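Local coordinates for protein leucyl-trna synthetase (Plasmodium falciparum, PDB 5FOD) that probably clears wrongly charged tRNA through this editing domain of the cytosolic leucyl-tRNA synthetase, the class I enzyme that joins leucine to its tRNA, at residues 94-99 against 299-304; 106-111 against 221-226; 120-125 against 147-152. The protein carries 1 engineered substitution. One frame throughout, in Å; residues are numbered along the deposited sequence.

Contact 1: 94-99 against 299-304; sequences STLKPE and VLYKKQ
Lys97 reaches across to helix 293-307 between Tyr301 and Gln304, a worked example of a lysine whose aliphatic shaft and charged tip do separate jobs. Its chain runs extended beyond CG, bringing CE to within 4.0 Å of Tyr301 CD1, at the edge of the ring. The tip then turns the contact polar: NZ donates to Gln304 OE1 at 3.1 Å, meeting the amide oxygen at a C=O...N angle of 123° and tilted from the carbonyl plane. The other end of that amide is occupied as well, since Gln304 NE2 bonds to the backbone oxygen of Asp229 and to Thr275 OG1, which should fix how the amide is turned. This inner half, with Gln304 buried, is the firmer one. Outward lies a thinner layer, where Tyr301, its CG anti to the backbone N (chi1 176°), lays the rim of its ring beside Leu96: CE1 is 3.7 Å from Leu96 O, in the ring plane, and OH is 3.9 Å from Leu96 CB. Both residues are partly exposed. As the chain leaves strand 88-95, Thr95 OG1 accepts from Lys97 N (3.0 Å), which makes an ST turn. Residues 94-99, running on into Thr100, probably correspond to the threonine-rich motif of leucyl-tRNA synthetase editing domains, with helix 293-307 packed against its turn.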
loop_
_atom_site.group_PDB
_atom_site.type_symbol
_atom_site.label_atom_id
_atom_site.label_comp_id
_atom_site.label_asym_id
_atom_site.label_seq_id
_atom_site.Cartn_x
_atom_site.Cartn_y
_atom_site.Cartn_z
ATOM N N SER A 94 1.673 0.049 4.406
ATOM C CA SER A 94 2.138 0.186 5.771
ATOM C C SER A 94 1.154 -0.426 6.785
ATOM O O SER A 94 -0.036 -0.132 6.753
ATOM C CB SER A 94 2.324 1.647 6.086
ATOM O OG SER A 94 2.937 1.808 7.379
ATOM N N THR A 95 1.646 -1.245 7.694
ATOM C CA THR A 95 0.764 -1.812 8.723
ATOM C C THR A 95 1.487 -1.958 10.041
ATOM O O THR A 95 2.709 -2.125 10.074
ATOM C CB THR A 95 0.259 -3.207 8.339
ATOM O OG1 THR A 95 -0.792 -3.617 9.205
ATOM C CG2 THR A 95 1.323 -4.262 8.411
ATOM N N LEU A 96 0.696 -1.891 11.121
ATOM C CA LEU A 96 1.205 -2.144 12.458
ATOM C C LEU A 96 0.688 -3.507 12.931
ATOM O O LEU A 96 0.923 -3.906 14.068
ATOM C CB LEU A 96 0.761 -1.035 13.414
ATOM C CG LEU A 96 1.263 0.381 13.184
ATOM C CD1 LEU A 96 0.575 1.330 14.168
ATOM C CD2 LEU A 96 2.762 0.406 13.383
ATOM N N LYS A 97 -0.068 -4.216 12.086
ATOM C CA LYS A 97 -0.555 -5.551 12.454
ATOM C C LYS A 97 -0.196 -6.519 11.297
ATOM O O LYS A 97 -1.062 -7.013 10.606
ATOM C CB LYS A 97 -2.070 -5.536 12.652
ATOM C CG LYS A 97 -2.646 -4.490 13.604
ATOM C CD LYS A 97 -4.135 -4.799 13.755
ATOM C CE LYS A 97 -4.931 -3.631 14.286
ATOM N NZ LYS A 97 -6.395 -3.917 14.159
ATOM N N PRO A 98 1.087 -6.753 11.071
ATOM C CA PRO A 98 1.516 -7.596 9.944
ATOM C C PRO A 98 1.000 -9.024 10.062
ATOM O O PRO A 98 0.787 -9.685 9.008
ATOM C CB PRO A 98 3.057 -7.602 10.044
ATOM C CG PRO A 98 3.328 -7.263 11.502
ATOM C CD PRO A 98 2.236 -6.279 11.859
ATOM N N GLU A 99 0.769 -9.498 11.293
ATOM C CA GLU A 99 0.140 -10.803 11.495
ATOM C C GLU A 99 -1.284 -10.976 10.874
ATOM O O GLU A 99 -1.770 -12.088 10.880
ATOM C CB GLU A 99 0.090 -11.226 12.990
ATOM C CG GLU A 99 -0.980 -10.513 13.836
ATOM C CD GLU A 99 -0.660 -9.052 14.144
ATOM O OE1 GLU A 99 0.449 -8.554 13.833
ATOM O OE2 GLU A 99 -1.524 -8.356 14.716
ATOM N N VAL A 299 -7.811 1.219 21.001
ATOM C CA VAL A 299 -8.268 0.251 22.010
ATOM C C VAL A 299 -8.248 -1.196 21.452
ATOM O O VAL A 299 -7.900 -2.151 22.127
ATOM C CB VAL A 299 -9.700 0.584 22.486
ATOM C CG1 VAL A 299 -10.212 -0.484 23.435
ATOM C CG2 VAL A 299 -9.732 1.951 23.174
ATOM N N LEU A 300 -8.664 -1.341 20.213
ATOM C CA LEU A 300 -8.702 -2.658 19.572
ATOM C C LEU A 300 -7.277 -3.179 19.318
ATOM O O LEU A 300 -6.958 -4.335 19.576
ATOM C CB LEU A 300 -9.501 -2.581 18.257
ATOM C CG LEU A 300 -9.653 -3.909 17.525
ATOM C CD1 LEU A 300 -10.313 -4.975 18.413
ATOM C CD2 LEU A 300 -10.314 -3.755 16.152
ATOM N N TYR A 301 -6.420 -2.302 18.845
ATOM C CA TYR A 301 -5.035 -2.626 18.584
ATOM C C TYR A 301 -4.363 -3.247 19.813
ATOM O O TYR A 301 -3.691 -4.282 19.725
ATOM C CB TYR A 301 -4.343 -1.338 18.192
ATOM C CG TYR A 301 -2.855 -1.401 17.970
ATOM C CD1 TYR A 301 -2.319 -2.212 16.994
ATOM C CD2 TYR A 301 -1.991 -0.570 18.689
ATOM C CE1 TYR A 301 -0.959 -2.245 16.759
ATOM C CE2 TYR A 301 -0.627 -0.575 18.454
ATOM C CZ TYR A 301 -0.123 -1.411 17.480
ATOM O OH TYR A 301 1.234 -1.427 17.232
ATOM N N LYS A 302 -4.587 -2.624 20.967
ATOM C CA LYS A 302 -3.978 -3.086 22.210
ATOM C C LYS A 302 -4.584 -4.360 22.753
ATOM O O LYS A 302 -3.880 -5.241 23.193
ATOM C CB LYS A 302 -4.026 -1.991 23.300
ATOM C CG LYS A 302 -2.774 -1.124 23.302
ATOM C CD LYS A 302 -2.934 0.125 24.156
ATOM C CE LYS A 302 -3.250 -0.178 25.615
ATOM N NZ LYS A 302 -3.274 1.098 26.382
ATOM N N LYS A 303 -5.892 -4.461 22.711
ATOM C CA LYS A 303 -6.577 -5.674 23.123
ATOM C C LYS A 303 -6.193 -6.909 22.257
ATOM O O LYS A 303 -6.006 -8.036 22.758
ATOM C CB LYS A 303 -8.089 -5.424 23.032
ATOM C CG LYS A 303 -8.954 -6.427 23.721
ATOM C CD LYS A 303 -10.291 -5.790 24.091
ATOM C CE LYS A 303 -11.280 -6.804 24.669
ATOM N NZ LYS A 303 -10.894 -7.344 26.001
ATOM N N GLN A 304 -6.128 -6.726 20.949
ATOM C CA GLN A 304 -5.706 -7.834 20.094
ATOM C C GLN A 304 -4.299 -8.273 20.421
ATOM O O GLN A 304 -4.026 -9.476 20.485
ATOM C CB GLN A 304 -5.761 -7.468 18.612
ATOM C CG GLN A 304 -7.169 -7.261 18.117
ATOM C CD GLN A 304 -7.199 -6.824 16.652
ATOM O OE1 GLN A 304 -6.199 -6.335 16.072
ATOM N NE2 GLN A 304 -8.346 -7.019 16.041
#

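Contact 2: 106-111 against 221-226; sequences YTFINP and GIVPCV
Phe108 packs against Cys225 and Val223 where two antiparallel strands pair deep in the domain. Starting at its root, CB sits 3.5 Å from Val223 O. CG moves off along the strand, anti to the carbonyl carbon (chi1 -71°), and carries the ring toward Cys225 rather than straight over Val223. CD2 is the first ring atom to meet Cys225, 3.6 Å from its CB. CE2 comes closer still, at 3.3 Å from the same CB, and at the tip CZ lies 3.4 Å from Cys225 SG. Seen from the ring centroid the sulfur stands 48° off the ring normal, an oblique sulfur-aromatic contact. Cys225 reaches this place with SG anti to its own backbone N, and its CB is also packed by Tyr106 CB.

The frame beneath is an antiparallel ladder belonging to the large mixed sheet of the editing domain: Tyr106 with Cys225 and Phe108 with Val223 are hydrogen-bonded pairs, while Thr107 faces Pro224 in a non-hydrogen-bonded one. Phe108 is gripped by both of its backbone polar atoms, N giving to Val223 O at 2.7 Å and O taking from Val223 N, while Cys225 N donates to Tyr106 O from above the carbonyl plane. Helix 231-242 covers the face bearing Phe108 and Cys225, through Asp233 and Cys236. On the reverse face Thr107 CG2 meets Ile222 CG2 at 3.9 Å; Thr107 OG1 bonds to Thr196, and Phe91 of strand 88-95 packs against Ile222 and Ile109.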
loop_
_atom_site.group_PDB
_atom_site.type_symbol
_atom_site.label_atom_id
_atom_site.label_comp_id
_atom_site.label_asym_id
_atom_site.label_seq_id
_atom_site.Cartn_x
_atom_site.Cartn_y
_atom_site.Cartn_z
ATOM N N TYR A 106 -8.455 -5.875 0.331
ATOM C CA TYR A 106 -8.426 -4.655 -0.498
ATOM C C TYR A 106 -7.112 -3.907 -0.160
ATOM O O TYR A 106 -6.397 -4.272 0.773
ATOM C CB TYR A 106 -9.668 -3.740 -0.216
ATOM C CG TYR A 106 -10.912 -4.350 -0.749
ATOM C CD1 TYR A 106 -11.150 -4.325 -2.117
ATOM C CD2 TYR A 106 -11.825 -5.021 0.085
ATOM C CE1 TYR A 106 -12.248 -4.944 -2.642
ATOM C CE2 TYR A 106 -12.942 -5.614 -0.440
ATOM C CZ TYR A 106 -13.143 -5.583 -1.797
ATOM O OH TYR A 106 -14.227 -6.200 -2.361
ATOM N N THR A 107 -6.765 -2.922 -0.958
ATOM C CA THR A 107 -5.652 -2.013 -0.662
ATOM C C THR A 107 -6.228 -0.585 -0.661
ATOM O O THR A 107 -6.847 -0.163 -1.646
ATOM C CB THR A 107 -4.542 -2.114 -1.742
ATOM O OG1 THR A 107 -3.990 -3.439 -1.758
ATOM C CG2 THR A 107 -3.434 -1.113 -1.470
ATOM N N PHE A 108 -6.019 0.161 0.430
ATOM C CA PHE A 108 -6.536 1.529 0.557
ATOM C C PHE A 108 -5.518 2.570 0.173
ATOM O O PHE A 108 -4.321 2.453 0.503
ATOM C CB PHE A 108 -6.988 1.829 1.982
ATOM C CG PHE A 108 -8.204 1.151 2.395
ATOM C CD1 PHE A 108 -9.368 1.258 1.651
ATOM C CD2 PHE A 108 -8.250 0.495 3.625
ATOM C CE1 PHE A 108 -10.528 0.652 2.085
ATOM C CE2 PHE A 108 -9.424 -0.091 4.065
ATOM C CZ PHE A 108 -10.549 -0.023 3.272
ATOM N N ILE A 109 -5.976 3.584 -0.573
ATOM C CA ILE A 109 -5.135 4.716 -0.955
ATOM C C ILE A 109 -5.948 6.027 -0.788
ATOM O O ILE A 109 -7.203 6.018 -0.781
ATOM C CB ILE A 109 -4.658 4.524 -2.432
ATOM C CG1 ILE A 109 -3.451 5.386 -2.738
ATOM C CG2 ILE A 109 -5.752 4.785 -3.447
ATOM C CD1 ILE A 109 -2.800 5.046 -4.078
ATOM N N ASN A 110 -5.253 7.142 -0.616
ATOM C CA ASN A 110 -5.955 8.432 -0.501
ATOM C C ASN A 110 -6.203 8.982 -1.892
ATOM O O ASN A 110 -5.247 9.366 -2.587
ATOM C CB ASN A 110 -5.196 9.432 0.362
ATOM C CG ASN A 110 -6.056 10.671 0.751
ATOM O OD1 ASN A 110 -6.875 11.185 -0.038
ATOM N ND2 ASN A 110 -5.866 11.134 1.981
ATOM N N PRO A 111 -7.466 8.989 -2.334
ATOM C CA PRO A 111 -7.707 9.319 -3.728
ATOM C C PRO A 111 -7.422 10.810 -4.106
ATOM O O PRO A 111 -7.320 11.148 -5.275
ATOM C CB PRO A 111 -9.190 9.003 -3.883
ATOM C CG PRO A 111 -9.768 9.395 -2.543
ATOM C CD PRO A 111 -8.749 8.741 -1.628
ATOM N N GLY A 221 1.364 6.117 3.201
ATOM C CA GLY A 221 0.022 6.548 2.764
ATOM C C GLY A 221 -0.751 5.488 1.926
ATOM O O GLY A 221 -1.685 5.801 1.165
ATOM N N ILE A 222 -0.301 4.239 2.017
ATOM C CA ILE A 222 -0.967 3.102 1.454
ATOM C C ILE A 222 -1.189 2.075 2.552
ATOM O O ILE A 222 -0.269 1.736 3.302
ATOM C CB ILE A 222 -0.079 2.517 0.351
ATOM C CG1 ILE A 222 -0.037 3.476 -0.832
ATOM C CG2 ILE A 222 -0.572 1.154 -0.047
ATOM C CD1 ILE A 222 1.178 3.336 -1.690
ATOM N N VAL A 223 -2.403 1.583 2.686
ATOM C CA VAL A 223 -2.747 0.749 3.832
ATOM C C VAL A 223 -3.409 -0.523 3.308
ATOM O O VAL A 223 -4.345 -0.446 2.490
ATOM C CB VAL A 223 -3.757 1.498 4.770
ATOM C CG1 VAL A 223 -4.350 0.578 5.826
ATOM C CG2 VAL A 223 -3.069 2.663 5.478
ATOM N N PRO A 224 -2.933 -1.689 3.768
ATOM C CA PRO A 224 -3.647 -2.952 3.502
ATOM C C PRO A 224 -5.002 -2.903 4.144
ATOM O O PRO A 224 -5.096 -2.464 5.290
ATOM C CB PRO A 224 -2.793 -4.019 4.235
ATOM C CG PRO A 224 -1.630 -3.307 4.825
ATOM C CD PRO A 224 -1.788 -1.846 4.683
ATOM N N CYS A 225 -6.049 -3.319 3.471
ATOM C CA CYS A 225 -7.363 -3.374 4.126
ATOM C C CYS A 225 -7.546 -4.777 4.646
ATOM O O CYS A 225 -7.540 -5.706 3.836
ATOM C CB CYS A 225 -8.444 -3.088 3.117
ATOM S SG CYS A 225 -10.144 -3.384 3.694
ATOM N N VAL A 226 -7.739 -4.948 5.952
ATOM C CA VAL A 226 -8.123 -6.244 6.543
ATOM C C VAL A 226 -9.421 -5.988 7.335
ATOM O O VAL A 226 -9.430 -5.709 8.545
ATOM C CB VAL A 226 -7.057 -6.874 7.432
ATOM C CG1 VAL A 226 -7.538 -8.263 7.906
ATOM C CG2 VAL A 226 -5.684 -7.006 6.708
#

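Contact 3: 120-125 against 147-152; sequences GFDKQN and CPNIYV
Gly120 and Asn149 form the backbone core of this contact, an antiparallel hydrogen-bonded pair at the end of strand 114-120. Gly120 N donates to Asn149 O at 2.9 Å, and Asn149 N returns a longer bond to Gly120 O. After this pair residues 121-125 leave the ladder and side chains take over the joining.

Polar side-chain bonds come next, and they run in series. Tyr151 OH gives its proton to Phe121 O at 2.6 Å; the acceptor lies at the edge of the ring, in its plane, although the hydroxyl stands above the plane of the carbonyl. The same hydroxyl accepts from Asn149 ND2 within 147-152. The other hydrogen of that amide goes to Asp122 OD1 (3.2 Å), on the anti lone pair of the carboxylate, whose plane is turned 71° from that of the amide. Both acceptors lie nearly in the amide plane, an arrangement that should hold Asn149 against rotation. Asp122 OD1 also forms a salt bridge with Lys12, so one oxygen ties the loop to two strands.

Packing and sulfur contacts make up the rest. Having no side chain, Gly120 lets its CA come within 3.7 Å of Tyr151 CE2. Cys147 SG lies 3.5 Å from Phe121 CE1. The line from this sulfur to the ring centroid is 31° off the ring normal, an oblique sulfur-aromatic contact. Pro148 CD rests 3.2 Å from Gly120 O. Cys147 is the first residue to leave helix 140-146, and strand 149-153 follows two residues later. The whole is a strand-to-loop transition where strand 114-120 ends in the domain's mixed sheet, with strand 149-153 paired antiparallel to it and parallel to strand 88-95.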
loop_
_atom_site.group_PDB
_atom_site.type_symbol
_atom_site.label_atom_id
_atom_site.label_comp_id
_atom_site.label_asym_id
_atom_site.label_seq_id
_atom_site.Cartn_x
_atom_site.Cartn_y
_atom_site.Cartn_z
ATOM N N GLY A 120 13.586 1.115 -6.661
ATOM C CA GLY A 120 14.173 0.681 -5.393
ATOM C C GLY A 120 14.599 -0.776 -5.446
ATOM O O GLY A 120 14.391 -1.499 -6.445
ATOM N N PHE A 121 15.184 -1.181 -4.346
ATOM C CA PHE A 121 15.802 -2.484 -4.144
ATOM C C PHE A 121 14.820 -3.399 -3.472
ATOM O O PHE A 121 13.916 -2.965 -2.751
ATOM C CB PHE A 121 17.008 -2.350 -3.213
ATOM C CG PHE A 121 18.027 -1.363 -3.698
ATOM C CD1 PHE A 121 18.717 -1.605 -4.887
ATOM C CD2 PHE A 121 18.274 -0.193 -2.998
ATOM C CE1 PHE A 121 19.641 -0.695 -5.352
ATOM C CE2 PHE A 121 19.212 0.728 -3.452
ATOM C CZ PHE A 121 19.899 0.465 -4.626
ATOM N N ASP A 122 15.029 -4.674 -3.717
ATOM C CA ASP A 122 14.227 -5.734 -3.166
ATOM C C ASP A 122 14.597 -6.040 -1.735
ATOM O O ASP A 122 13.803 -6.563 -1.008
ATOM C CB ASP A 122 14.428 -6.980 -4.026
ATOM C CG ASP A 122 13.335 -7.988 -3.855
ATOM O OD1 ASP A 122 12.147 -7.702 -4.213
ATOM O OD2 ASP A 122 13.687 -9.079 -3.354
ATOM N N LYS A 123 15.815 -5.682 -1.355
ATOM C CA LYS A 123 16.396 -5.981 -0.067
ATOM C C LYS A 123 17.008 -4.682 0.430
ATOM O O LYS A 123 17.656 -3.995 -0.348
ATOM C CB LYS A 123 17.472 -7.043 -0.301
ATOM C CG LYS A 123 17.812 -7.915 0.875
ATOM C CD LYS A 123 18.256 -9.306 0.442
ATOM C CE LYS A 123 19.403 -9.246 -0.537
ATOM N NZ LYS A 123 19.929 -10.601 -0.755
ATOM N N GLN A 124 16.729 -4.322 1.686
ATOM C CA GLN A 124 17.244 -3.113 2.338
ATOM C C GLN A 124 18.570 -3.291 3.090
ATOM O O GLN A 124 19.125 -4.391 3.113
ATOM C CB GLN A 124 16.168 -2.536 3.286
ATOM C CG GLN A 124 15.949 -3.296 4.592
ATOM C CD GLN A 124 15.136 -2.516 5.600
ATOM O OE1 GLN A 124 14.075 -2.969 6.020
ATOM N NE2 GLN A 124 15.628 -1.345 6.001
ATOM N N ASN A 125 19.062 -2.185 3.681
ATOM C CA ASN A 125 20.324 -2.123 4.502
ATOM C C ASN A 125 20.410 -3.138 5.631
ATOM O O ASN A 125 21.409 -3.852 5.747
ATOM C CB ASN A 125 20.493 -0.733 5.149
ATOM C CG ASN A 125 20.891 0.338 4.158
ATOM O OD1 ASN A 125 21.171 0.051 2.993
ATOM N ND2 ASN A 125 20.911 1.595 4.615
ATOM N N CYS A 147 18.058 -1.363 -9.868
ATOM C CA CYS A 147 16.838 -1.446 -9.034
ATOM C C CYS A 147 15.720 -2.243 -9.679
ATOM O O CYS A 147 15.170 -1.826 -10.711
ATOM C CB CYS A 147 16.337 -0.045 -8.745
ATOM S SG CYS A 147 17.517 0.824 -7.723
ATOM N N PRO A 148 15.345 -3.378 -9.065
ATOM C CA PRO A 148 14.421 -4.250 -9.727
ATOM C C PRO A 148 12.963 -3.847 -9.618
ATOM O O PRO A 148 12.160 -4.403 -10.346
ATOM C CB PRO A 148 14.650 -5.609 -9.049
ATOM C CG PRO A 148 15.179 -5.291 -7.721
ATOM C CD PRO A 148 15.926 -3.987 -7.858
ATOM N N ASN A 149 12.615 -2.922 -8.725
ATOM C CA ASN A 149 11.219 -2.667 -8.388
ATOM C C ASN A 149 10.851 -1.242 -8.581
ATOM O O ASN A 149 11.621 -0.378 -8.208
ATOM C CB ASN A 149 10.986 -3.032 -6.910
ATOM C CG ASN A 149 11.168 -4.510 -6.632
ATOM O OD1 ASN A 149 11.073 -5.321 -7.519
ATOM N ND2 ASN A 149 11.429 -4.858 -5.398
ATOM N N ILE A 150 9.654 -0.988 -9.108
ATOM C CA ILE A 150 9.081 0.356 -9.116
ATOM C C ILE A 150 8.204 0.449 -7.889
ATOM O O ILE A 150 7.222 -0.270 -7.801
ATOM C CB ILE A 150 8.224 0.632 -10.372
ATOM C CG1 ILE A 150 9.103 0.581 -11.604
ATOM C CG2 ILE A 150 7.534 2.012 -10.278
ATOM C CD1 ILE A 150 8.366 0.321 -12.886
ATOM N N TYR A 151 8.550 1.332 -6.943
ATOM C CA TYR A 151 7.698 1.563 -5.754
ATOM C C TYR A 151 6.758 2.742 -5.934
ATOM O O TYR A 151 7.105 3.752 -6.546
ATOM C CB TYR A 151 8.576 1.759 -4.533
ATOM C CG TYR A 151 9.317 0.515 -4.125
ATOM C CD1 TYR A 151 8.617 -0.723 -3.967
ATOM C CD2 TYR A 151 10.694 0.529 -3.867
ATOM C CE1 TYR A 151 9.266 -1.877 -3.562
ATOM C CE2 TYR A 151 11.351 -0.650 -3.481
ATOM C CZ TYR A 151 10.638 -1.837 -3.320
ATOM O OH TYR A 151 11.296 -3.006 -2.926
ATOM N N VAL A 152 5.544 2.580 -5.434
ATOM C CA VAL A 152 4.565 3.630 -5.300
ATOM C C VAL A 152 4.441 3.935 -3.800
ATOM O O VAL A 152 4.244 3.050 -2.929
ATOM C CB VAL A 152 3.189 3.237 -5.830
ATOM C CG1 VAL A 152 2.262 4.476 -5.918
ATOM C CG2 VAL A 152 3.304 2.588 -7.199
#

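Overall arrangement
All three contacts draw on the large mixed sheet of the editing domain, and along the chain they are nested: contact 3 lies inside the loop closed by contact 2, which lies inside that of contact 1. Contact 2 is nearest the centre of the chain. It touches contact 1 (centres about 15 Å apart), where Ser94 N probably bonds to Ile222 O, and contact 3 (centres about 20 Å apart), where Ile222 CD1 packs on Val152 O. Contacts 1 and 3, centres about 26 Å apart, do not touch, their nearest atoms about 8 Å apart, but rest on neighbouring strands 88-95 and 149-153. One sheet thus carries a turn packed by helix 293-307, a buried strand pair and a strand end.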